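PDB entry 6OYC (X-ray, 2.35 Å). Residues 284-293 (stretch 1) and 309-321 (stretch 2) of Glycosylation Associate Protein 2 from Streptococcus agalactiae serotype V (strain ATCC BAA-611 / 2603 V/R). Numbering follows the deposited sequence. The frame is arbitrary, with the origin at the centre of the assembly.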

ATOM      1  N   PHE B 284       3.577   5.609  -3.130  1.00 31.09           N
ATOM      2  CA  PHE B 284       3.619   4.744  -1.964  1.00 32.81           C
ATOM      3  C   PHE B 284       2.206   4.651  -1.419  1.00 32.67           C
ATOM      4  O   PHE B 284       1.344   5.486  -1.717  1.00 36.49           O
ATOM      5  N   MET B 285       1.963   3.622  -0.623  1.00 30.59           N
ATOM      6  CA  MET B 285       0.658   3.445  -0.011  1.00 33.56           C
ATOM      7  C   MET B 285       0.805   3.351   1.501  1.00 32.68           C
ATOM      8  O   MET B 285       1.849   2.945   2.021  1.00 32.91           O
ATOM      9  N   THR B 286      -0.256   3.716   2.209  1.00 32.75           N
ATOM     10  CA  THR B 286      -0.251   3.637   3.657  1.00 33.85           C
ATOM     11  C   THR B 286      -1.539   2.990   4.125  1.00 34.28           C
ATOM     12  O   THR B 286      -2.597   3.164   3.521  1.00 36.83           O
ATOM     13  N   TYR B 287      -1.436   2.227   5.204  1.00 39.37           N
ATOM     14  CA  TYR B 287      -2.604   1.705   5.892  1.00 36.31           C
ATOM     15  C   TYR B 287      -2.511   2.096   7.357  1.00 36.81           C
ATOM     16  O   TYR B 287      -1.442   1.989   7.963  1.00 37.10           O
ATOM     17  N   PHE B 288      -3.627   2.533   7.936  1.00 36.95           N
ATOM     18  CA  PHE B 288      -3.599   3.039   9.306  1.00 37.58           C
ATOM     19  C   PHE B 288      -4.781   2.506  10.106  1.00 35.92           C
ATOM     20  O   PHE B 288      -5.928   2.616   9.664  1.00 36.13           O
ATOM     21  N   ASP B 289      -4.493   1.941  11.276  1.00 37.43           N
ATOM     22  CA  ASP B 289      -5.509   1.441  12.211  1.00 41.18           C
ATOM     23  C   ASP B 289      -5.231   2.067  13.576  1.00 41.70           C
ATOM     24  O   ASP B 289      -4.200   1.735  14.200  1.00 40.85           O
ATOM     25  N   PRO B 290      -6.094   2.963  14.075  1.00 42.18           N
ATOM     26  CA  PRO B 290      -5.813   3.602  15.378  1.00 43.18           C
ATOM     27  C   PRO B 290      -6.026   2.686  16.569  1.00 41.26           C
ATOM     28  O   PRO B 290      -5.564   3.020  17.658  1.00 44.54           O
ATOM     29  N   VAL B 291      -6.737   1.569  16.408  1.00 40.73           N
ATOM     30  CA  VAL B 291      -6.945   0.572  17.459  1.00 44.16           C
ATOM     31  C   VAL B 291      -7.504   1.223  18.728  1.00 44.80           C
ATOM     32  O   VAL B 291      -8.622   1.751  18.706  1.00 42.21           O
ATOM     33  N   ASP B 292      -6.772   1.178  19.847  1.00 44.46           N
ATOM     34  CA  ASP B 292      -7.298   1.707  21.109  1.00 45.53           C
ATOM     35  C   ASP B 292      -6.916   3.160  21.352  1.00 47.26           C
ATOM     36  O   ASP B 292      -7.209   3.690  22.426  1.00 50.30           O
ATOM     37  N   PHE B 293      -6.266   3.807  20.387  1.00 47.35           N
ATOM     38  CA  PHE B 293      -5.951   5.233  20.435  1.00 48.45           C
ATOM     39  C   PHE B 293      -5.006   5.577  21.581  1.00 52.43           C
ATOM     40  O   PHE B 293      -4.917   6.739  21.996  1.00 54.36           O
ATOM     41  N   GLY B 309       1.412  -4.633  -2.365  1.00 37.48           N
ATOM     42  CA  GLY B 309       0.591  -4.616  -1.169  1.00 35.85           C
ATOM     43  C   GLY B 309       1.420  -4.432   0.091  1.00 36.30           C
ATOM     44  O   GLY B 309       2.645  -4.323   0.056  1.00 36.43           O
ATOM     45  N   PHE B 310       0.714  -4.385   1.224  1.00 35.53           N
ATOM     46  CA  PHE B 310       1.359  -4.175   2.522  1.00 37.23           C
ATOM     47  C   PHE B 310       1.867  -5.479   3.121  1.00 40.32           C
ATOM     48  O   PHE B 310       1.167  -6.498   3.122  1.00 39.60           O
ATOM     49  N   GLU B 311       3.084  -5.429   3.652  1.00 42.39           N
ATOM     50  CA  GLU B 311       3.628  -6.480   4.498  1.00 40.83           C
ATOM     51  C   GLU B 311       3.289  -6.229   5.961  1.00 44.56           C
ATOM     52  O   GLU B 311       3.219  -5.082   6.414  1.00 41.53           O
ATOM     53  N   GLY B 312       3.113  -7.319   6.709  1.00 46.02           N
ATOM     54  CA  GLY B 312       3.089  -7.232   8.158  1.00 42.58           C
ATOM     55  C   GLY B 312       1.791  -6.782   8.778  1.00 40.70           C
ATOM     56  O   GLY B 312       1.807  -6.283   9.906  1.00 43.75           O
ATOM     57  N   PHE B 313       0.663  -6.945   8.084  1.00 40.06           N
ATOM     58  CA  PHE B 313      -0.632  -6.605   8.666  1.00 38.97           C
ATOM     59  C   PHE B 313      -0.896  -7.397   9.943  1.00 40.62           C
ATOM     60  O   PHE B 313      -1.197  -6.830  10.998  1.00 40.35           O
ATOM     61  N   TRP B 314      -0.818  -8.719   9.861  1.00 39.65           N
ATOM     62  CA  TRP B 314      -1.213  -9.510  11.016  1.00 43.03           C
ATOM     63  C   TRP B 314      -0.223  -9.353  12.165  1.00 43.40           C
ATOM     64  O   TRP B 314      -0.622  -9.341  13.334  1.00 48.58           O
ATOM     65  N   MET B 315       1.065  -9.204  11.858  1.00 43.17           N
ATOM     66  CA  MET B 315       2.049  -9.008  12.915  1.00 43.36           C
ATOM     67  C   MET B 315       1.783  -7.725  13.683  1.00 45.79           C
ATOM     68  O   MET B 315       1.867  -7.702  14.915  1.00 46.07           O
ATOM     69  N   MET B 316       1.461  -6.640  12.971  1.00 45.41           N
ATOM     70  CA  MET B 316       1.215  -5.368  13.639  1.00 44.44           C
ATOM     71  C   MET B 316      -0.158  -5.327  14.288  1.00 44.61           C
ATOM     72  O   MET B 316      -0.355  -4.597  15.266  1.00 44.63           O
ATOM     73  N   LYS B 317      -1.114  -6.098  13.769  1.00 44.35           N
ATOM     74  CA  LYS B 317      -2.410  -6.176  14.431  1.00 45.06           C
ATOM     75  C   LYS B 317      -2.302  -6.882  15.778  1.00 47.13           C
ATOM     76  O   LYS B 317      -3.051  -6.565  16.710  1.00 47.09           O
ATOM     77  N   SER B 318      -1.361  -7.820  15.905  1.00 46.13           N
ATOM     78  CA  SER B 318      -1.249  -8.602  17.128  1.00 47.69           C
ATOM     79  C   SER B 318      -0.685  -7.792  18.288  1.00 49.85           C
ATOM     80  O   SER B 318      -0.878  -8.176  19.448  1.00 56.48           O
ATOM     81  N   MET B 319      -0.009  -6.680  18.008  1.00 47.00           N
ATOM     82  CA  MET B 319       0.535  -5.835  19.059  1.00 49.54           C
ATOM     83  C   MET B 319      -0.522  -5.005  19.770  1.00 53.06           C
ATOM     84  O   MET B 319      -0.169  -4.291  20.714  1.00 52.69           O
ATOM     85  N   LYS B 320      -1.778  -5.048  19.315  1.00 48.62           N
ATOM     86  CA  LYS B 320      -2.889  -4.344  19.958  1.00 49.17           C
ATOM     87  C   LYS B 320      -2.558  -2.870  20.196  1.00 49.61           C
ATOM     88  O   LYS B 320      -3.104  -2.218  21.090  1.00 49.60           O
ATOM     89  N   THR B 321      -1.669  -2.332  19.382  1.00 46.83           N
ATOM     90  CA  THR B 321      -1.278  -0.936  19.407  1.00 48.32           C
ATOM     91  C   THR B 321      -1.726  -0.248  18.115  1.00 45.81           C
ATOM     92  O   THR B 321      -1.958  -0.917  17.102  1.00 44.09           O
TER

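The contact between these two stretches is a small, mainly aromatic packing of side chains, with no direct hydrogen bond crossing it and a single water bridging its one pair of opposite charges. It covers 423 Å² in all, counting both sides.

Along the strand 284-289, side chains alternate, so that Met-285, Tyr-287 and Asp-289 point toward stretch 2 while Thr-286 points away. Phe-310, which comes before the helix, supplies the largest share of the contact. With chi1 near -60° (m), its ring is laid against the strand, and Phe-310 CZ lies 3.6 Å from Met-285 CB and 3.8 Å from Tyr-287 CB. Tyr-287 CB sits over one face of the Phe-310 ring, 3.9 Å from the ring centroid and 15° off the normal, a CH-pi contact. Met-285 O meets the ring edge, 3.3 Å from Phe-310 CE1; the slightly positive rim of an aromatic ring tolerates a carbonyl oxygen well. A flat phenyl group thus suits this place, offering a face to an aliphatic carbon and an edge to the backbone. Met-285 (m, p, t) contributes mostly through its base, since the end of its side chain leads away.

Tyr-287 adopts chi1 t, which carries its ring on toward the first turn of the helix. There Phe-313, also t, brings its ring nearer although its CA-to-CB bond points sideways. The two rings form an offset edge-to-face pair, with the edge of Phe-313 toward the face of Tyr-287, centroids 5.7 Å apart and planes at 62°; the closest atoms, Tyr-287 CE2 and Phe-313 CE1, are 3.5 Å apart.

Beyond the aromatic rings the contact becomes polar. Asp-289 OD2 and Lys-317 NZ are 4.2 Å apart, too far for a salt bridge, but water 1 links them, donating to Asp-289 OD2 at 2.8 Å and accepting from Lys-317 NZ at 2.5 Å. The long lysine chain (t, t, t, p) lets its ammonium group reach this water from the helix. The other carboxylate oxygen, Asp-289 OD1, accepts a hydrogen bond from Val-291 N at 3.1 Å, tying the end of the strand to the type II' turn that follows.

In that turn Val-291 (t) points toward stretch 2, its compact branched side chain setting both methyls against backbone carbonyls without hydrogen bonding: Val-291 CG2 is 3.2 Å from Thr-321 O and Val-291 CG1 3.9 Å from Lys-320 O. Asp-292 OD2 also approaches Lys-320 O, at 3.2 Å, but both atoms are acceptors and form no hydrogen bond; OD2 finds its partner elsewhere in the structure.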

ATOM      1  CB  PHE B 284       4.606   5.239  -0.867  1.00 36.34           C
ATOM      2  CG  PHE B 284       4.254   6.586  -0.247  1.00 34.69           C
ATOM      3  CD1 PHE B 284       4.659   7.778  -0.847  1.00 32.78           C
ATOM      4  CD2 PHE B 284       3.565   6.657   0.966  1.00 35.10           C
ATOM      5  CE1 PHE B 284       4.355   9.010  -0.262  1.00 35.26           C
ATOM      6  CE2 PHE B 284       3.262   7.888   1.561  1.00 28.90           C
ATOM      7  CZ  PHE B 284       3.651   9.060   0.948  1.00 31.67           C
ATOM      8  CB  MET B 285      -0.052   2.199  -0.552  1.00 31.40           C
ATOM      9  CG  MET B 285      -0.563   2.402  -1.959  1.00 33.15           C
ATOM     10  SD  MET B 285       0.760   2.271  -3.148  1.00 35.32           S
ATOM     11  CE  MET B 285      -0.212   2.267  -4.671  1.00 33.00           C
ATOM     12  CB  THR B 286      -0.089   5.039   4.307  1.00 34.14           C
ATOM     13  OG1 THR B 286      -1.165   5.884   3.895  1.00 33.84           O
ATOM     14  CG2 THR B 286       1.231   5.685   3.894  1.00 31.13           C
ATOM     15  CB  TYR B 287      -2.706   0.184   5.762  1.00 35.95           C
ATOM     16  CG  TYR B 287      -3.895  -0.336   6.530  1.00 36.23           C
ATOM     17  CD1 TYR B 287      -5.172  -0.173   6.030  1.00 30.96           C
ATOM     18  CD2 TYR B 287      -3.741  -0.932   7.778  1.00 36.92           C
ATOM     19  CE1 TYR B 287      -6.259  -0.610   6.716  1.00 34.04           C
ATOM     20  CE2 TYR B 287      -4.828  -1.376   8.489  1.00 34.92           C
ATOM     21  CZ  TYR B 287      -6.087  -1.211   7.950  1.00 37.57           C
ATOM     22  OH  TYR B 287      -7.184  -1.649   8.634  1.00 36.16           O
ATOM     23  CB  PHE B 288      -3.591   4.571   9.309  1.00 40.23           C
ATOM     24  CG  PHE B 288      -3.870   5.196  10.657  1.00 38.73           C
ATOM     25  CD1 PHE B 288      -2.926   5.137  11.680  1.00 37.50           C
ATOM     26  CD2 PHE B 288      -5.058   5.878  10.880  1.00 39.15           C
ATOM     27  CE1 PHE B 288      -3.180   5.740  12.922  1.00 40.88           C
ATOM     28  CE2 PHE B 288      -5.314   6.488  12.108  1.00 45.27           C
ATOM     29  CZ  PHE B 288      -4.373   6.417  13.133  1.00 39.63           C
ATOM     30  CB  ASP B 289      -5.479  -0.089  12.292  1.00 36.86           C
ATOM     31  CG  ASP B 289      -6.638  -0.680  13.111  1.00 37.81           C
ATOM     32  OD1 ASP B 289      -7.364   0.060  13.810  1.00 38.35           O
ATOM     33  OD2 ASP B 289      -6.825  -1.913  13.062  1.00 37.69           O
ATOM     34  CB  PRO B 290      -6.800   4.779  15.410  1.00 39.14           C
ATOM     35  CG  PRO B 290      -7.988   4.242  14.674  1.00 39.54           C
ATOM     36  CD  PRO B 290      -7.422   3.342  13.561  1.00 41.21           C
ATOM     37  CB  VAL B 291      -5.649  -0.222  17.708  1.00 46.59           C
ATOM     38  CG1 VAL B 291      -5.916  -1.505  18.557  1.00 40.74           C
ATOM     39  CG2 VAL B 291      -5.044  -0.607  16.356  1.00 42.40           C
ATOM     40  CB  ASP B 292      -6.854   0.849  22.311  1.00 44.44           C
ATOM     41  CG  ASP B 292      -5.335   0.703  22.423  1.00 50.02           C
ATOM     42  OD1 ASP B 292      -4.584   1.617  22.006  1.00 48.99           O
ATOM     43  OD2 ASP B 292      -4.889  -0.343  22.943  1.00 51.20           O
ATOM     44  CB  PHE B 293      -7.219   6.087  20.539  1.00 46.00           C
ATOM     45  CG  PHE B 293      -8.096   6.068  19.305  1.00 41.76           C
ATOM     46  CD1 PHE B 293      -8.925   4.984  19.036  1.00 39.29           C
ATOM     47  CD2 PHE B 293      -8.142   7.168  18.453  1.00 38.02           C
ATOM     48  CE1 PHE B 293      -9.771   4.983  17.927  1.00 38.02           C
ATOM     49  CE2 PHE B 293      -8.988   7.174  17.339  1.00 40.36           C
ATOM     50  CZ  PHE B 293      -9.805   6.079  17.078  1.00 36.64           C
ATOM     51  CB  PHE B 310       0.393  -3.541   3.515  1.00 33.74           C
ATOM     52  CG  PHE B 310      -0.128  -2.213   3.089  1.00 33.08           C
ATOM     53  CD1 PHE B 310       0.656  -1.072   3.224  1.00 32.02           C
ATOM     54  CD2 PHE B 310      -1.404  -2.100   2.557  1.00 30.59           C
ATOM     55  CE1 PHE B 310       0.185   0.162   2.822  1.00 32.56           C
ATOM     56  CE2 PHE B 310      -1.893  -0.871   2.156  1.00 33.64           C
ATOM     57  CZ  PHE B 310      -1.100   0.276   2.294  1.00 32.45           C
ATOM     58  CB  GLU B 311       5.142  -6.537   4.377  1.00 42.25           C
ATOM     59  CG  GLU B 311       5.666  -7.580   3.466  1.00 48.64           C
ATOM     60  CD  GLU B 311       7.175  -7.659   3.531  1.00 52.09           C
ATOM     61  OE1 GLU B 311       7.789  -6.964   4.390  1.00 50.99           O
ATOM     62  OE2 GLU B 311       7.741  -8.414   2.715  1.00 51.55           O
ATOM     63  CB  PHE B 313      -1.739  -6.868   7.649  1.00 35.76           C
ATOM     64  CG  PHE B 313      -3.126  -6.539   8.150  1.00 35.27           C
ATOM     65  CD1 PHE B 313      -3.568  -5.225   8.198  1.00 33.14           C
ATOM     66  CD2 PHE B 313      -3.984  -7.546   8.564  1.00 37.62           C
ATOM     67  CE1 PHE B 313      -4.842  -4.916   8.635  1.00 32.97           C
ATOM     68  CE2 PHE B 313      -5.264  -7.253   9.018  1.00 36.83           C
ATOM     69  CZ  PHE B 313      -5.695  -5.931   9.053  1.00 38.85           C
ATOM     70  CB  TRP B 314      -1.373 -10.967  10.606  1.00 39.99           C
ATOM     71  CG  TRP B 314      -2.537 -11.150   9.709  1.00 41.37           C
ATOM     72  CD1 TRP B 314      -2.515 -11.502   8.381  1.00 42.78           C
ATOM     73  CD2 TRP B 314      -3.914 -10.984  10.057  1.00 38.65           C
ATOM     74  NE1 TRP B 314      -3.798 -11.560   7.888  1.00 41.97           N
ATOM     75  CE2 TRP B 314      -4.675 -11.251   8.894  1.00 37.57           C
ATOM     76  CE3 TRP B 314      -4.577 -10.624  11.233  1.00 39.93           C
ATOM     77  CZ2 TRP B 314      -6.063 -11.176   8.876  1.00 35.09           C
ATOM     78  CZ3 TRP B 314      -5.963 -10.557  11.218  1.00 43.37           C
ATOM     79  CH2 TRP B 314      -6.693 -10.837  10.044  1.00 41.00           C
ATOM     80  CB  MET B 315       3.453  -8.988  12.323  1.00 39.70           C
ATOM     81  CG  MET B 315       4.531  -8.581  13.305  1.00 43.48           C
ATOM     82  SD  MET B 315       6.114  -8.459  12.462  1.00 57.26           S
ATOM     83  CE  MET B 315       5.943  -6.889  11.616  1.00 50.59           C
ATOM     84  CB  MET B 316       1.362  -4.210  12.655  1.00 39.98           C
ATOM     85  CG  MET B 316       2.725  -4.142  12.007  1.00 40.37           C
ATOM     86  SD  MET B 316       4.073  -4.082  13.221  1.00 47.45           S
ATOM     87  CE  MET B 316       3.948  -2.370  13.743  1.00 41.61           C
ATOM     88  CB  LYS B 317      -3.420  -6.886  13.531  1.00 42.76           C
ATOM     89  CG  LYS B 317      -4.869  -6.474  13.774  1.00 44.73           C
ATOM     90  CD  LYS B 317      -5.747  -6.792  12.559  1.00 42.06           C
ATOM     91  CE  LYS B 317      -7.226  -6.993  12.929  1.00 43.18           C
ATOM     92  NZ  LYS B 317      -7.878  -5.886  13.678  1.00 40.17           N
ATOM     93  CB  SER B 318      -0.385  -9.837  16.874  1.00 44.74           C
ATOM     94  OG  SER B 318       0.937  -9.463  16.554  1.00 49.73           O
ATOM     95  CB  MET B 319       1.594  -4.906  18.474  1.00 52.88           C
ATOM     96  CG  MET B 319       2.568  -5.611  17.560  1.00 55.44           C
ATOM     97  SD  MET B 319       4.040  -6.119  18.446  1.00 65.52           S
ATOM     98  CE  MET B 319       4.802  -7.254  17.270  1.00 52.45           C
ATOM     99  CB  LYS B 320      -3.301  -5.050  21.255  1.00 51.65           C
ATOM    100  CG  LYS B 320      -3.644  -6.536  21.061  1.00 54.73           C
ATOM    101  CD  LYS B 320      -4.992  -6.723  20.339  1.00 61.34           C
ATOM    102  CE  LYS B 320      -5.732  -7.986  20.799  1.00 75.04           C
ATOM    103  NZ  LYS B 320      -7.168  -7.732  21.173  1.00 78.20           N
ATOM    104  CB  THR B 321       0.251  -0.846  19.572  1.00 52.20           C
ATOM    105  OG1 THR B 321       0.649   0.503  19.843  1.00 55.22           O
ATOM    106  CG2 THR B 321       0.955  -1.342  18.315  1.00 42.99           C
TER
HETATM  107  O   HOH W   1      -7.132  -3.936  15.037  1.00 39.92           O